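Local coordinates for possible transcriptional regulatory arsR-family protein (Mycobacterium bovis, PDB 3GW2) that probably binds DNA as a transcriptional regulator of the ArsR family and takes part in a regulatory network that coordinates tolerance to the antitubercular drug bedaquiline, at residues Leu28-Leu33 with Thr48-Thr53; Arg39-Ile44 with Gln77-Ala82. All blocks are in the same frame, centred on the assembly; numbering follows the deposited sequence. Where two conformers were deposited one is given.

Overall arrangement
Both contacts belong to the winged helix-turn-helix domain of the ArsR family, and their segments alternate along the chain: 28-33, 39-44, 48-53, 77-82. Contact 1 sets helix 27-34 against the turn between the two helices of the DNA-binding motif, residues 41-64. Contact 2 ties the start of that motif to strand 76-81, one of the two long strands that form the wing. Their centres are about 10 Å apart, and they meet directly: CG1 of I30 lies 3.8 Å from CG2 of I44, and CD2 of L33 lies 3.8 Å from CA of I44. Helix 41-48 is therefore held by helix 27-34 and, through its first turn, by the sheet.

Contact 1: residues Leu28-Leu33 with Thr48-Thr53; sequences LQILDL and TGMNLT
I30 and M50, a selenomethionine, make the apolar part of this contact, crossing at about a right angle. The terminal CE of M50 reaches CD1 of I30 at 3.9 Å and lies almost as near CG1, while SE stands 4.1 Å from CD1. M50 gets there on an extended chain (chi2 170°, chi3 -163°). Looser apolar contact continues at T48, whose CG2 lies 4.3 Å from CG1 of I30 and 4.5 Å from CD2 of L33.

The polar link runs through water. NE2 of Q29 donates to a water at 2.6 Å, and that water donates to the carbonyl O of T48, also at 2.6 Å. The Q29 side chain, extended beyond CG, crosses T48 obliquely, with NE2 4.2 Å from CB of T48. R26 adds a second hydrogen bond to the T48 carbonyl, and T48 OG1 bonds back to the I44 carbonyl.

G49, with positive phi, ends helix 41-48 in a Schellman motif, and N51 N-caps helix 52-64: this is the turn of the helix-turn-helix. Helix 27-34 packs beside it, with I30 also touching N58, L59 and L62 of helix 52-64, L33 meeting A47 of helix 41-48, and Q29 packing on K8 of the second subunit.

Contact 2: residues Arg39-Ile44 with Gln77-Ala82; sequences RAVEAI and QYYRIA
R39 and A40 pair antiparallel with Y79 and Y78, R39 with Y79 as the hydrogen-bonded pair and A40 with Y78 as the non-hydrogen-bonded one, with CA of A40 4.2 Å from CA of Y78. R39 N donates to Y79 O at 3.1 Å, and Y79 N returns a straighter bond to R39 O (2.9 Å, 169° at the hydrogen). Beyond the two bridges, the N-H of V41, at the start of the helix, donates a hydrogen bond to Q77 O at 3.0 Å; the same carbonyl receives a CA-H...O contact from A40.

On the face with A40 and Y78, CE1 of the Y78 ring lies 3.7 Å from CB of A40. Y79 points to the other face, where V41 of the helix lies beside it, the two running the same way, and CG2 of V41 meets the ring edge at CE2, 3.7 Å away. With CG2 anti to the V41 carbonyl carbon, this methyl also packs on CB of Q77 at 3.7 Å. I44 crosses Y79 at about a right angle, bringing CD1 to 4.2 Å from CB of the tyrosine. L59 of helix 52-64 touches V41, I44 and Y79. A salt bridge joins E42 to R76.

Three main-chain hydrogen bonds thus fix the register of the strand pair and the start of the helix, while the side chains add apolar contact.

Contact 1: residues Leu28-Leu33 with Thr48-Thr53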
ATOM      1  N   LEU A  28       5.885  -9.223   1.860  1.00 38.39           N
ATOM      2  CA  LEU A  28       4.486  -9.666   1.773  1.00 37.31           C
ATOM      3  C   LEU A  28       4.285 -11.175   2.048  1.00 36.49           C
ATOM      4  O   LEU A  28       3.187 -11.615   2.422  1.00 35.53           O
ATOM      5  CB  LEU A  28       3.916  -9.297   0.406  1.00 37.80           C
ATOM      6  CG  LEU A  28       3.310  -7.891   0.198  1.00 38.88           C
ATOM      7  CD1 LEU A  28       3.875  -6.863   1.147  1.00 40.96           C
ATOM      8  CD2 LEU A  28       3.515  -7.463  -1.225  1.00 38.57           C
ATOM      9  N   GLN A  29       5.339 -11.958   1.841  1.00 35.32           N
ATOM     10  CA  GLN A  29       5.336 -13.381   2.202  1.00 35.44           C
ATOM     11  C   GLN A  29       5.036 -13.567   3.681  1.00 34.71           C
ATOM     12  O   GLN A  29       4.291 -14.463   4.056  1.00 34.76           O
ATOM     13  CB  GLN A  29       6.672 -14.039   1.852  1.00 35.13           C
ATOM     14  CG  GLN A  29       6.967 -14.036   0.362  1.00 36.61           C
ATOM     15  CD  GLN A  29       8.296 -14.671   0.017  1.00 38.49           C
ATOM     16  OE1 GLN A  29       8.862 -14.404  -1.045  1.00 41.68           O
ATOM     17  NE2 GLN A  29       8.796 -15.522   0.899  1.00 37.32           N
ATOM     18  N   ILE A  30       5.592 -12.691   4.509  1.00 34.74           N
ATOM     19  CA  ILE A  30       5.303 -12.692   5.943  1.00 35.03           C
ATOM     20  C   ILE A  30       3.812 -12.601   6.209  1.00 35.85           C
ATOM     21  O   ILE A  30       3.280 -13.324   7.049  1.00 36.14           O
ATOM     22  CB  ILE A  30       6.044 -11.553   6.685  1.00 35.09           C
ATOM     23  CG1 ILE A  30       7.568 -11.796   6.652  1.00 34.91           C
ATOM     24  CG2 ILE A  30       5.540 -11.454   8.131  1.00 34.67           C
ATOM     25  CD1 ILE A  30       8.430 -10.610   7.125  1.00 34.80           C
ATOM     26  N   LEU A  31       3.132 -11.727   5.473  1.00 36.47           N
ATOM     27  CA  LEU A  31       1.686 -11.543   5.644  1.00 37.29           C
ATOM     28  C   LEU A  31       0.905 -12.797   5.289  1.00 37.85           C
ATOM     29  O   LEU A  31       0.006 -13.197   6.029  1.00 38.64           O
ATOM     30  CB  LEU A  31       1.193 -10.311   4.861  1.00 37.04           C
ATOM     31  CG  LEU A  31       1.641  -8.958   5.415  1.00 36.16           C
ATOM     32  CD1 LEU A  31       1.121  -7.826   4.536  1.00 37.88           C
ATOM     33  CD2 LEU A  31       1.166  -8.762   6.855  1.00 34.13           C
ATOM     34  N   ASP A  32       1.270 -13.446   4.183  1.00 39.12           N
ATOM     35  CA  ASP A  32       0.654 -14.729   3.809  1.00 40.47           C
ATOM     36  C   ASP A  32       0.890 -15.791   4.859  1.00 40.68           C
ATOM     37  O   ASP A  32       0.001 -16.589   5.158  1.00 41.18           O
ATOM     38  CB  ASP A  32       1.167 -15.219   2.454  1.00 41.11           C
ATOM     39  CG  ASP A  32       0.168 -14.985   1.341  1.00 43.17           C
ATOM     40  OD1 ASP A  32      -0.996 -15.435   1.460  1.00 45.74           O
ATOM     41  OD2 ASP A  32       0.534 -14.351   0.336  1.00 47.06           O
ATOM     42  N   LEU A  33       2.085 -15.776   5.442  1.00 40.84           N
ATOM     43  CA  LEU A  33       2.450 -16.737   6.472  1.00 41.46           C
ATOM     44  C   LEU A  33       1.648 -16.552   7.760  1.00 41.71           C
ATOM     45  O   LEU A  33       1.235 -17.531   8.387  1.00 42.11           O
ATOM     46  CB  LEU A  33       3.948 -16.660   6.767  1.00 40.87           C
ATOM     47  CG  LEU A  33       4.489 -17.724   7.706  1.00 42.09           C
ATOM     48  CD1 LEU A  33       4.496 -19.111   7.046  1.00 42.77           C
ATOM     49  CD2 LEU A  33       5.873 -17.330   8.172  1.00 42.28           C
ATOM     50  N   THR A  48      10.442 -18.097   5.656  1.00 28.27           N
ATOM     51  CA  THR A  48      10.610 -17.234   4.488  1.00 29.30           C
ATOM     52  C   THR A  48      12.044 -17.245   3.953  1.00 30.20           C
ATOM     53  O   THR A  48      12.345 -16.563   2.978  1.00 30.86           O
ATOM     54  CB  THR A  48      10.253 -15.788   4.814  1.00 29.86           C
ATOM     55  OG1 THR A  48      11.122 -15.334   5.860  1.00 30.14           O
ATOM     56  CG2 THR A  48       8.800 -15.692   5.239  1.00 28.89           C
ATOM     57  N   GLY A  49      12.918 -18.023   4.587  1.00 30.26           N
ATOM     58  CA  GLY A  49      14.323 -18.073   4.196  1.00 30.81           C
ATOM     59  C   GLY A  49      15.089 -16.777   4.471  1.00 31.47           C
ATOM     60  O   GLY A  49      16.098 -16.531   3.830  1.00 30.54           O
HETATM   61  N   MSE A  50      14.625 -15.965   5.426  1.00 31.45           N
HETATM   62  CA  MSE A  50      15.299 -14.708   5.765  1.00 34.38           C
HETATM   63  C   MSE A  50      16.201 -14.932   6.960  1.00 32.69           C
HETATM   64  O   MSE A  50      15.828 -15.655   7.869  1.00 32.47           O
HETATM   65  CB  MSE A  50      14.305 -13.597   6.134  1.00 33.73           C
HETATM   66  CG  MSE A  50      13.395 -13.117   5.011  1.00 34.78           C
HETATM   67 SE   MSE A  50      12.024 -11.941   5.786  1.00 44.93          SE
HETATM   68  CE  MSE A  50      10.749 -11.960   4.280  1.00 38.76           C
ATOM     69  N   ASN A  51      17.375 -14.306   6.970  1.00 31.93           N
ATOM     70  CA  ASN A  51      18.162 -14.273   8.196  1.00 32.08           C
ATOM     71  C   ASN A  51      17.378 -13.484   9.265  1.00 31.78           C
ATOM     72  O   ASN A  51      16.466 -12.711   8.929  1.00 30.59           O
ATOM     73  CB  ASN A  51      19.540 -13.658   7.950  1.00 31.42           C
ATOM     74  CG  ASN A  51      19.462 -12.190   7.548  1.00 31.92           C
ATOM     75  OD1 ASN A  51      19.534 -11.313   8.397  1.00 31.85           O
ATOM     76  ND2 ASN A  51      19.310 -11.923   6.256  1.00 29.94           N
ATOM     77  N   LEU A  52      17.732 -13.696  10.533  1.00 31.23           N
ATOM     78  CA  LEU A  52      17.047 -13.083  11.668  1.00 32.40           C
ATOM     79  C   LEU A  52      17.017 -11.549  11.625  1.00 32.04           C
ATOM     80  O   LEU A  52      16.014 -10.956  11.984  1.00 32.31           O
ATOM     81  CB  LEU A  52      17.681 -13.552  12.988  1.00 32.69           C
ATOM     82  CG  LEU A  52      16.972 -14.529  13.947  1.00 36.10           C
ATOM     83  CD1 LEU A  52      15.846 -15.381  13.316  1.00 34.12           C
ATOM     84  CD2 LEU A  52      18.019 -15.414  14.699  1.00 33.95           C
ATOM     85  N   THR A  53      18.108 -10.916  11.186  1.00 31.32           N
ATOM     86  CA  THR A  53      18.159  -9.457  11.045  1.00 31.00           C
ATOM     87  C   THR A  53      17.188  -8.939   9.968  1.00 30.75           C
ATOM     88  O   THR A  53      16.424  -7.981  10.206  1.00 30.33           O
ATOM     89  CB  THR A  53      19.593  -8.977  10.773  1.00 30.57           C
ATOM     90  OG1 THR A  53      20.458  -9.488  11.797  1.00 32.50           O
ATOM     91  CG2 THR A  53      19.690  -7.438  10.752  1.00 30.98           C
TER
HETATM   92  O   HOH W   1      11.398 -15.358   0.872  1.00 40.99           O

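Contact 2: residues Arg39-Ile44 with Gln77-Ala82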
ATOM      1  N   ARG A  39       2.935 -16.148  14.600  1.00 36.44           N
ATOM      2  CA  ARG A  39       4.162 -16.958  14.637  1.00 35.72           C
ATOM      3  C   ARG A  39       5.319 -16.191  15.270  1.00 34.48           C
ATOM      4  O   ARG A  39       5.321 -14.959  15.277  1.00 33.66           O
ATOM      5  CB  ARG A  39       4.517 -17.504  13.233  1.00 36.23           C
ATOM      6  CG  ARG A  39       3.298 -18.157  12.505  1.00 38.73           C
ATOM      7  CD  ARG A  39       3.562 -19.475  11.755  1.00 42.18           C
ATOM      8  NE  ARG A  39       4.451 -20.400  12.456  1.00 45.13           N
ATOM      9  CZ  ARG A  39       4.929 -21.533  11.931  1.00 46.34           C
ATOM     10  NH1 ARG A  39       4.606 -21.886  10.696  1.00 47.22           N
ATOM     11  NH2 ARG A  39       5.733 -22.315  12.639  1.00 46.12           N
ATOM     12  N   ALA A  40       6.277 -16.929  15.831  1.00 33.31           N
ATOM     13  CA  ALA A  40       7.498 -16.348  16.396  1.00 32.65           C
ATOM     14  C   ALA A  40       8.414 -15.853  15.280  1.00 32.52           C
ATOM     15  O   ALA A  40       8.398 -16.390  14.184  1.00 32.54           O
ATOM     16  CB  ALA A  40       8.241 -17.375  17.279  1.00 32.28           C
ATOM     17  N   VAL A  41       9.222 -14.838  15.578  1.00 32.43           N
ATOM     18  CA  VAL A  41      10.195 -14.281  14.630  1.00 32.45           C
ATOM     19  C   VAL A  41      11.077 -15.384  14.010  1.00 32.56           C
ATOM     20  O   VAL A  41      11.287 -15.412  12.782  1.00 30.94           O
ATOM     21  CB  VAL A  41      11.105 -13.227  15.327  1.00 32.36           C
ATOM     22  CG1 VAL A  41      12.160 -12.674  14.367  1.00 33.26           C
ATOM     23  CG2 VAL A  41      10.258 -12.103  15.905  1.00 33.23           C
ATOM     24  N   GLU A  42      11.591 -16.271  14.873  1.00 32.25           N
ATOM     25  CA  GLU A  42      12.474 -17.368  14.458  1.00 34.06           C
ATOM     26  C   GLU A  42      11.788 -18.203  13.379  1.00 32.38           C
ATOM     27  O   GLU A  42      12.375 -18.506  12.327  1.00 31.60           O
ATOM     28  CB  GLU A  42      12.813 -18.262  15.667  1.00 33.79           C
ATOM     29  CG  GLU A  42      14.281 -18.630  15.779  1.00 38.11           C
ATOM     30  CD  GLU A  42      14.534 -19.858  16.675  1.00 39.52           C
ATOM     31  OE1 GLU A  42      13.984 -19.923  17.810  1.00 44.62           O
ATOM     32  OE2 GLU A  42      15.289 -20.766  16.236  1.00 46.09           O
ATOM     33  N   ALA A  43      10.528 -18.559  13.643  1.00 32.07           N
ATOM     34  CA  ALA A  43       9.737 -19.367  12.709  1.00 31.16           C
ATOM     35  C   ALA A  43       9.480 -18.635  11.383  1.00 30.57           C
ATOM     36  O   ALA A  43       9.572 -19.237  10.305  1.00 29.53           O
ATOM     37  CB  ALA A  43       8.418 -19.820  13.363  1.00 31.72           C
ATOM     38  N   ILE A  44       9.170 -17.344  11.470  1.00 30.08           N
ATOM     39  CA  ILE A  44       8.912 -16.498  10.298  1.00 30.19           C
ATOM     40  C   ILE A  44      10.179 -16.373   9.431  1.00 29.98           C
ATOM     41  O   ILE A  44      10.118 -16.435   8.195  1.00 30.34           O
ATOM     42  CB  ILE A  44       8.427 -15.077  10.726  1.00 30.45           C
ATOM     43  CG1 ILE A  44       7.048 -15.156  11.399  1.00 30.70           C
ATOM     44  CG2 ILE A  44       8.368 -14.117   9.538  1.00 30.65           C
ATOM     45  CD1 ILE A  44       6.704 -13.942  12.249  1.00 29.89           C
ATOM     46  N   GLN A  77       9.563 -13.408  20.462  1.00 40.78           N
ATOM     47  CA  GLN A  77       8.627 -12.377  20.084  1.00 39.44           C
ATOM     48  C   GLN A  77       7.656 -12.993  19.066  1.00 37.93           C
ATOM     49  O   GLN A  77       8.076 -13.653  18.104  1.00 38.31           O
ATOM     50  CB  GLN A  77       9.399 -11.229  19.447  1.00 39.44           C
ATOM     51  CG  GLN A  77       9.061  -9.851  19.960  1.00 40.38           C
ATOM     52  CD  GLN A  77       9.753  -8.758  19.167  1.00 40.87           C
ATOM     53  OE1 GLN A  77      10.601  -9.030  18.309  1.00 43.22           O
ATOM     54  NE2 GLN A  77       9.387  -7.514  19.439  1.00 42.66           N
ATOM     55  N   TYR A  78       6.366 -12.797  19.287  1.00 35.87           N
ATOM     56  CA  TYR A  78       5.334 -13.346  18.414  1.00 34.46           C
ATOM     57  C   TYR A  78       4.622 -12.218  17.677  1.00 33.05           C
ATOM     58  O   TYR A  78       4.182 -11.241  18.285  1.00 32.89           O
ATOM     59  CB  TYR A  78       4.329 -14.191  19.214  1.00 34.33           C
ATOM     60  CG  TYR A  78       4.943 -15.425  19.837  1.00 35.12           C
ATOM     61  CD1 TYR A  78       4.895 -16.658  19.184  1.00 35.10           C
ATOM     62  CD2 TYR A  78       5.583 -15.363  21.079  1.00 35.49           C
ATOM     63  CE1 TYR A  78       5.471 -17.804  19.755  1.00 35.20           C
ATOM     64  CE2 TYR A  78       6.163 -16.501  21.656  1.00 35.47           C
ATOM     65  CZ  TYR A  78       6.109 -17.715  20.984  1.00 34.92           C
ATOM     66  OH  TYR A  78       6.681 -18.840  21.550  1.00 36.71           O
ATOM     67  N   TYR A  79       4.509 -12.363  16.366  1.00 31.75           N
ATOM     68  CA  TYR A  79       3.855 -11.356  15.527  1.00 31.18           C
ATOM     69  C   TYR A  79       2.574 -11.919  14.943  1.00 30.65           C
ATOM     70  O   TYR A  79       2.504 -13.112  14.637  1.00 30.23           O
ATOM     71  CB  TYR A  79       4.770 -10.941  14.371  1.00 31.25           C
ATOM     72  CG  TYR A  79       5.787  -9.886  14.722  1.00 31.14           C
ATOM     73  CD1 TYR A  79       5.547  -8.547  14.418  1.00 31.81           C
ATOM     74  CD2 TYR A  79       6.982 -10.221  15.366  1.00 30.97           C
ATOM     75  CE1 TYR A  79       6.470  -7.554  14.730  1.00 31.88           C
ATOM     76  CE2 TYR A  79       7.929  -9.231  15.680  1.00 32.51           C
ATOM     77  CZ  TYR A  79       7.655  -7.900  15.354  1.00 32.95           C
ATOM     78  OH  TYR A  79       8.557  -6.904  15.638  1.00 33.92           O
ATOM     79  N   ARG A  80       1.573 -11.064  14.793  0.50 29.49           N
ATOM     80  CA  ARG A  80       0.368 -11.430  14.081  0.50 29.29           C
ATOM     81  C   ARG A  80      -0.208 -10.260  13.316  0.50 29.68           C
ATOM     82  O   ARG A  80       0.049  -9.097  13.617  0.50 28.19           O
ATOM     83  CB  ARG A  80      -0.710 -11.998  15.010  0.50 28.66           C
ATOM     84  CG  ARG A  80      -0.735 -11.462  16.420  0.50 28.43           C
ATOM     85  CD  ARG A  80      -1.110 -10.016  16.537  0.50 26.84           C
ATOM     86  NE  ARG A  80      -2.088  -9.751  17.605  0.50 27.77           N
ATOM     87  CZ  ARG A  80      -1.801  -9.572  18.894  0.50 28.31           C
ATOM     88  NH1 ARG A  80      -0.559  -9.673  19.357  0.50 27.81           N
ATOM     89  NH2 ARG A  80      -2.780  -9.309  19.742  0.50 31.35           N
ATOM     90  N   ILE A  81      -1.009 -10.612  12.327  1.00 31.17           N
ATOM     91  CA  ILE A  81      -1.818  -9.661  11.573  1.00 32.37           C
ATOM     92  C   ILE A  81      -2.670  -8.859  12.550  1.00 32.71           C
ATOM     93  O   ILE A  81      -3.325  -9.431  13.409  1.00 32.10           O
ATOM     94  CB  ILE A  81      -2.631 -10.418  10.502  1.00 32.53           C
ATOM     95  CG1 ILE A  81      -1.674 -10.737   9.339  1.00 34.07           C
ATOM     96  CG2 ILE A  81      -3.911  -9.626  10.058  1.00 32.53           C
ATOM     97  CD1 ILE A  81      -2.251 -11.631   8.295  1.00 37.69           C
ATOM     98  N   ALA A  82      -2.607  -7.531  12.427  1.00 33.76           N
ATOM     99  CA  ALA A  82      -3.136  -6.605  13.436  1.00 34.63           C
ATOM    100  C   ALA A  82      -4.655  -6.634  13.635  1.00 35.52           C
ATOM    101  O   ALA A  82      -5.137  -6.371  14.747  1.00 36.35           O
ATOM    102  CB  ALA A  82      -2.655  -5.178  13.158  1.00 34.51           C
TER